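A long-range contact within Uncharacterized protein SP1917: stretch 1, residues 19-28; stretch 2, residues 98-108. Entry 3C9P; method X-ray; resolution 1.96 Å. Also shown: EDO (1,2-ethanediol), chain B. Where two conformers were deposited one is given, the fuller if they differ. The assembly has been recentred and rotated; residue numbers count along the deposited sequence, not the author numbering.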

# COMPACT_ATOMS: atom_id res chain seq x y z
N ALA A 19 -0.88 11.46 -0.19
CA ALA A 19 -2.35 11.41 -0.32
C ALA A 19 -2.97 10.21 0.40
O ALA A 19 -4.07 10.33 0.95
CB ALA A 19 -2.76 11.43 -1.81
N LEU A 20 -2.31 9.04 0.39
CA LEU A 20 -2.76 7.87 1.18
C LEU A 20 -2.82 8.23 2.67
O LEU A 20 -3.82 7.98 3.36
CB LEU A 20 -1.80 6.67 1.03
CG LEU A 20 -1.67 5.81 -0.23
CD1 LEU A 20 -0.65 4.71 0.04
CD2 LEU A 20 -3.00 5.21 -0.66
N ILE A 21 -1.73 8.82 3.15
CA ILE A 21 -1.65 9.28 4.54
C ILE A 21 -2.76 10.28 4.87
O ILE A 21 -3.41 10.18 5.92
CB ILE A 21 -0.26 9.87 4.86
CG1 ILE A 21 0.76 8.72 4.92
CG2 ILE A 21 -0.28 10.65 6.20
CD1 ILE A 21 2.16 9.15 4.80
N ALA A 22 -3.01 11.23 3.97
CA ALA A 22 -4.04 12.23 4.21
C ALA A 22 -5.42 11.57 4.38
O ALA A 22 -6.17 12.01 5.22
CB ALA A 22 -4.07 13.26 3.10
N LYS A 23 -5.73 10.56 3.55
CA LYS A 23 -6.97 9.79 3.66
C LYS A 23 -7.10 9.20 5.05
O LYS A 23 -8.16 9.30 5.69
CB LYS A 23 -6.99 8.65 2.62
CG LYS A 23 -7.14 9.12 1.19
CD LYS A 23 -6.51 8.14 0.21
CE LYS A 23 -6.43 8.75 -1.19
NZ LYS A 23 -5.38 8.06 -2.01
N VAL A 24 -6.02 8.57 5.53
CA VAL A 24 -6.07 7.94 6.84
C VAL A 24 -6.18 8.98 7.96
O VAL A 24 -6.96 8.81 8.91
CB VAL A 24 -4.87 7.00 7.05
CG1 VAL A 24 -4.83 6.47 8.48
CG2 VAL A 24 -4.95 5.84 6.05
N GLU A 25 -5.42 10.07 7.86
CA GLU A 25 -5.49 11.10 8.91
C GLU A 25 -6.84 11.77 8.97
O GLU A 25 -7.32 12.09 10.06
CB GLU A 25 -4.37 12.12 8.75
CG GLU A 25 -3.00 11.49 9.11
CD GLU A 25 -1.89 12.53 9.25
OE1 GLU A 25 -2.06 13.66 8.77
OE2 GLU A 25 -0.85 12.23 9.86
N ARG A 26 -7.46 12.00 7.80
CA ARG A 26 -8.82 12.58 7.73
C ARG A 26 -9.86 11.73 8.47
O ARG A 26 -10.91 12.25 8.92
CB ARG A 26 -9.25 12.79 6.26
CG ARG A 26 -8.63 14.08 5.66
CD ARG A 26 -9.33 14.52 4.37
NE ARG A 26 -9.31 13.45 3.36
CZ ARG A 26 -8.37 13.31 2.43
NH1 ARG A 26 -7.37 14.18 2.35
NH2 ARG A 26 -8.45 12.30 1.56
N LYS A 27 -9.57 10.44 8.59
CA LYS A 27 -10.45 9.52 9.32
C LYS A 27 -9.94 9.16 10.70
O LYS A 27 -10.37 8.15 11.29
CB LYS A 27 -10.71 8.26 8.49
CG LYS A 27 -11.30 8.53 7.11
CD LYS A 27 -12.58 9.35 7.24
CE LYS A 27 -13.25 9.60 5.89
NZ LYS A 27 -14.48 10.48 6.11
N GLY A 28 -9.05 9.99 11.23
CA GLY A 28 -8.59 9.84 12.61
C GLY A 28 -7.46 8.85 12.85
O GLY A 28 -7.05 8.64 14.00
N ARG A 98 -3.30 -3.89 -3.60
CA ARG A 98 -3.21 -4.54 -2.28
C ARG A 98 -2.84 -3.52 -1.20
O ARG A 98 -3.43 -3.53 -0.10
CB ARG A 98 -2.21 -5.70 -2.28
CG ARG A 98 -2.69 -6.92 -3.04
CD ARG A 98 -1.58 -7.95 -3.17
NE ARG A 98 -2.11 -9.16 -3.81
CZ ARG A 98 -1.45 -9.94 -4.65
NH1 ARG A 98 -0.21 -9.67 -5.03
NH2 ARG A 98 -2.05 -11.02 -5.13
N LEU A 99 -1.91 -2.61 -1.50
CA LEU A 99 -1.67 -1.50 -0.54
C LEU A 99 -2.91 -0.64 -0.29
O LEU A 99 -3.22 -0.27 0.87
CB LEU A 99 -0.45 -0.63 -0.92
CG LEU A 99 -0.14 0.48 0.12
CD1 LEU A 99 0.19 -0.11 1.49
CD2 LEU A 99 0.98 1.40 -0.38
N ASP A 100 -3.65 -0.33 -1.35
CA ASP A 100 -4.88 0.46 -1.19
C ASP A 100 -5.85 -0.22 -0.24
O ASP A 100 -6.54 0.47 0.53
CB ASP A 100 -5.58 0.73 -2.51
CG ASP A 100 -4.83 1.73 -3.41
OD1 ASP A 100 -4.24 2.72 -2.92
OD2 ASP A 100 -4.85 1.52 -4.63
N LYS A 101 -5.96 -1.55 -0.33
CA LYS A 101 -6.83 -2.33 0.56
C LYS A 101 -6.36 -2.22 2.01
O LYS A 101 -7.18 -2.01 2.91
CB LYS A 101 -6.89 -3.81 0.10
CG LYS A 101 -7.89 -4.68 0.86
CD LYS A 101 -9.32 -4.21 0.64
CE LYS A 101 -10.30 -5.35 0.75
NZ LYS A 101 -11.68 -4.78 0.60
N LEU A 102 -5.04 -2.33 2.24
CA LEU A 102 -4.51 -2.23 3.61
C LEU A 102 -4.79 -0.85 4.21
O LEU A 102 -5.14 -0.73 5.39
CB LEU A 102 -3.00 -2.54 3.66
CG LEU A 102 -2.55 -3.91 3.12
CD1 LEU A 102 -1.00 -4.06 3.09
CD2 LEU A 102 -3.18 -5.03 3.96
N VAL A 103 -4.65 0.18 3.38
CA VAL A 103 -4.87 1.55 3.78
C VAL A 103 -6.37 1.78 3.99
O VAL A 103 -6.76 2.53 4.89
CB VAL A 103 -4.31 2.55 2.74
CG1 VAL A 103 -4.71 3.96 3.08
CG2 VAL A 103 -2.77 2.48 2.75
N ASP A 104 -7.20 1.12 3.19
CA ASP A 104 -8.65 1.21 3.44
C ASP A 104 -9.02 0.69 4.83
O ASP A 104 -9.81 1.34 5.53
CB ASP A 104 -9.44 0.50 2.36
CG ASP A 104 -10.90 0.96 2.32
OD1 ASP A 104 -11.17 2.19 2.38
OD2 ASP A 104 -11.77 0.08 2.21
N TRP A 105 -8.43 -0.43 5.25
CA TRP A 105 -8.62 -0.89 6.63
C TRP A 105 -8.24 0.18 7.66
O TRP A 105 -8.96 0.38 8.62
CB TRP A 105 -7.87 -2.19 6.95
CG TRP A 105 -8.45 -3.41 6.30
CD1 TRP A 105 -7.83 -4.20 5.34
CD2 TRP A 105 -9.73 -4.01 6.55
NE1 TRP A 105 -8.66 -5.24 4.99
CE2 TRP A 105 -9.83 -5.15 5.70
CE3 TRP A 105 -10.81 -3.69 7.39
CZ2 TRP A 105 -10.97 -5.97 5.68
CZ3 TRP A 105 -11.96 -4.51 7.36
CH2 TRP A 105 -12.02 -5.65 6.51
N LEU A 106 -7.10 0.85 7.46
CA LEU A 106 -6.69 1.94 8.36
C LEU A 106 -7.70 3.11 8.39
O LEU A 106 -7.99 3.64 9.48
CB LEU A 106 -5.27 2.43 8.03
CG LEU A 106 -4.17 1.37 8.00
CD1 LEU A 106 -2.83 1.99 7.58
CD2 LEU A 106 -4.04 0.70 9.34
N ALA A 107 -8.21 3.51 7.22
CA ALA A 107 -9.19 4.60 7.11
C ALA A 107 -10.48 4.20 7.79
O ALA A 107 -11.25 5.04 8.29
CB ALA A 107 -9.45 4.96 5.67
N LYS A 108 -10.71 2.89 7.83
CA LYS A 108 -11.85 2.33 8.50
C LYS A 108 -11.61 2.01 9.99
O LYS A 108 -12.46 1.40 10.63
CB LYS A 108 -12.34 1.11 7.73
CG LYS A 108 -13.49 1.49 6.88
CD LYS A 108 -13.48 0.92 5.52
CE LYS A 108 -13.48 2.09 4.58
NZ LYS A 108 -14.40 1.87 3.46
C1 EDO B . -3.67 4.25 -5.91
O1 EDO B . -4.89 4.90 -5.55
C2 EDO B . -2.53 4.95 -5.21
O2 EDO B . -3.06 5.70 -4.11
O HOH W 1 -11.73 5.35 10.93

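Two helices from distant parts of one chain lie side by side here, their axes approaching to 8.8 Å and their N-to-C directions differing by 24°, so they run nearly parallel. Within each, backbone hydrogen bonds join residues four apart, as from Val24 N to Leu20 O (3.1 Å) and from Val103 N to Leu99 O (2.9 Å). Because these bonds satisfy the backbone internally, the helices meet chiefly through side chains. The spacing narrows toward the C-terminal ends: Leu20 CA and Val103 CA are 7.2 Å apart, whereas Val24 CA and Ala107 CA are only 4.6 Å apart. No direct hydrogen bond crosses between the stretches, and the contact is modest, burying 383 Å² in all.

Leu20 and Val24, one helical turn apart, supply most of the surface that stretch 1 gives to the contact. Leu20 points its CA-to-CB bond toward the second helix, and its m, t rotamer carries the branched end across the wider part of the gap. There Leu20 CD1 lies 3.7 Å from Leu99 CD2 and 4.1 Å from Val103 CG2. A long, flexible leucine suits this spacing, and packing hydrocarbon against hydrocarbon keeps these surfaces from water.

Farther along, the shorter valine fits the narrower space. Val24 CG2 packs 3.5 Å from Val103 CG1 and 4.0 Å from Leu106 CB, while Val103, like Leu20, points toward the opposing stretch. At the closest backbone approach stands Ala107, whose CA-to-CB bond points sideways and whose single methyl group takes up little room where the helices come close; Val24 CG2 comes within 4.2 Å of Ala107 N.

The margins are more polar. Leu20 CD2 touches Asp100 OD1 at 3.6 Å, a van der Waals contact between a methyl group and a carboxylate oxygen. The same Asp100 OD1 accepts a weak hydrogen bond of 3.4 Å from O2 of the 1,2-ethanediol, probably a crystallisation additive, and Leu20 CD2 lies 3.5 Å from that O2.

At the other end, Lys27 presents aliphatic carbon to the second stretch: Lys27 CB is 3.3 Å from Ala107 O, and Lys27 CG is 4.3 Å from Ala107 CB. Its CA-to-CB bond points toward the partner, but the end of the side chain leads away, which lets the residue use its hydrocarbon portion in the contact without bringing its charge into it. Here a water supplies the polar link that the direct contacts lack, donating hydrogen bonds to Lys27 O (3.1 Å) and Ala107 O (2.7 Å) and so bridging the two carbonyls, neither of which could donate to the other.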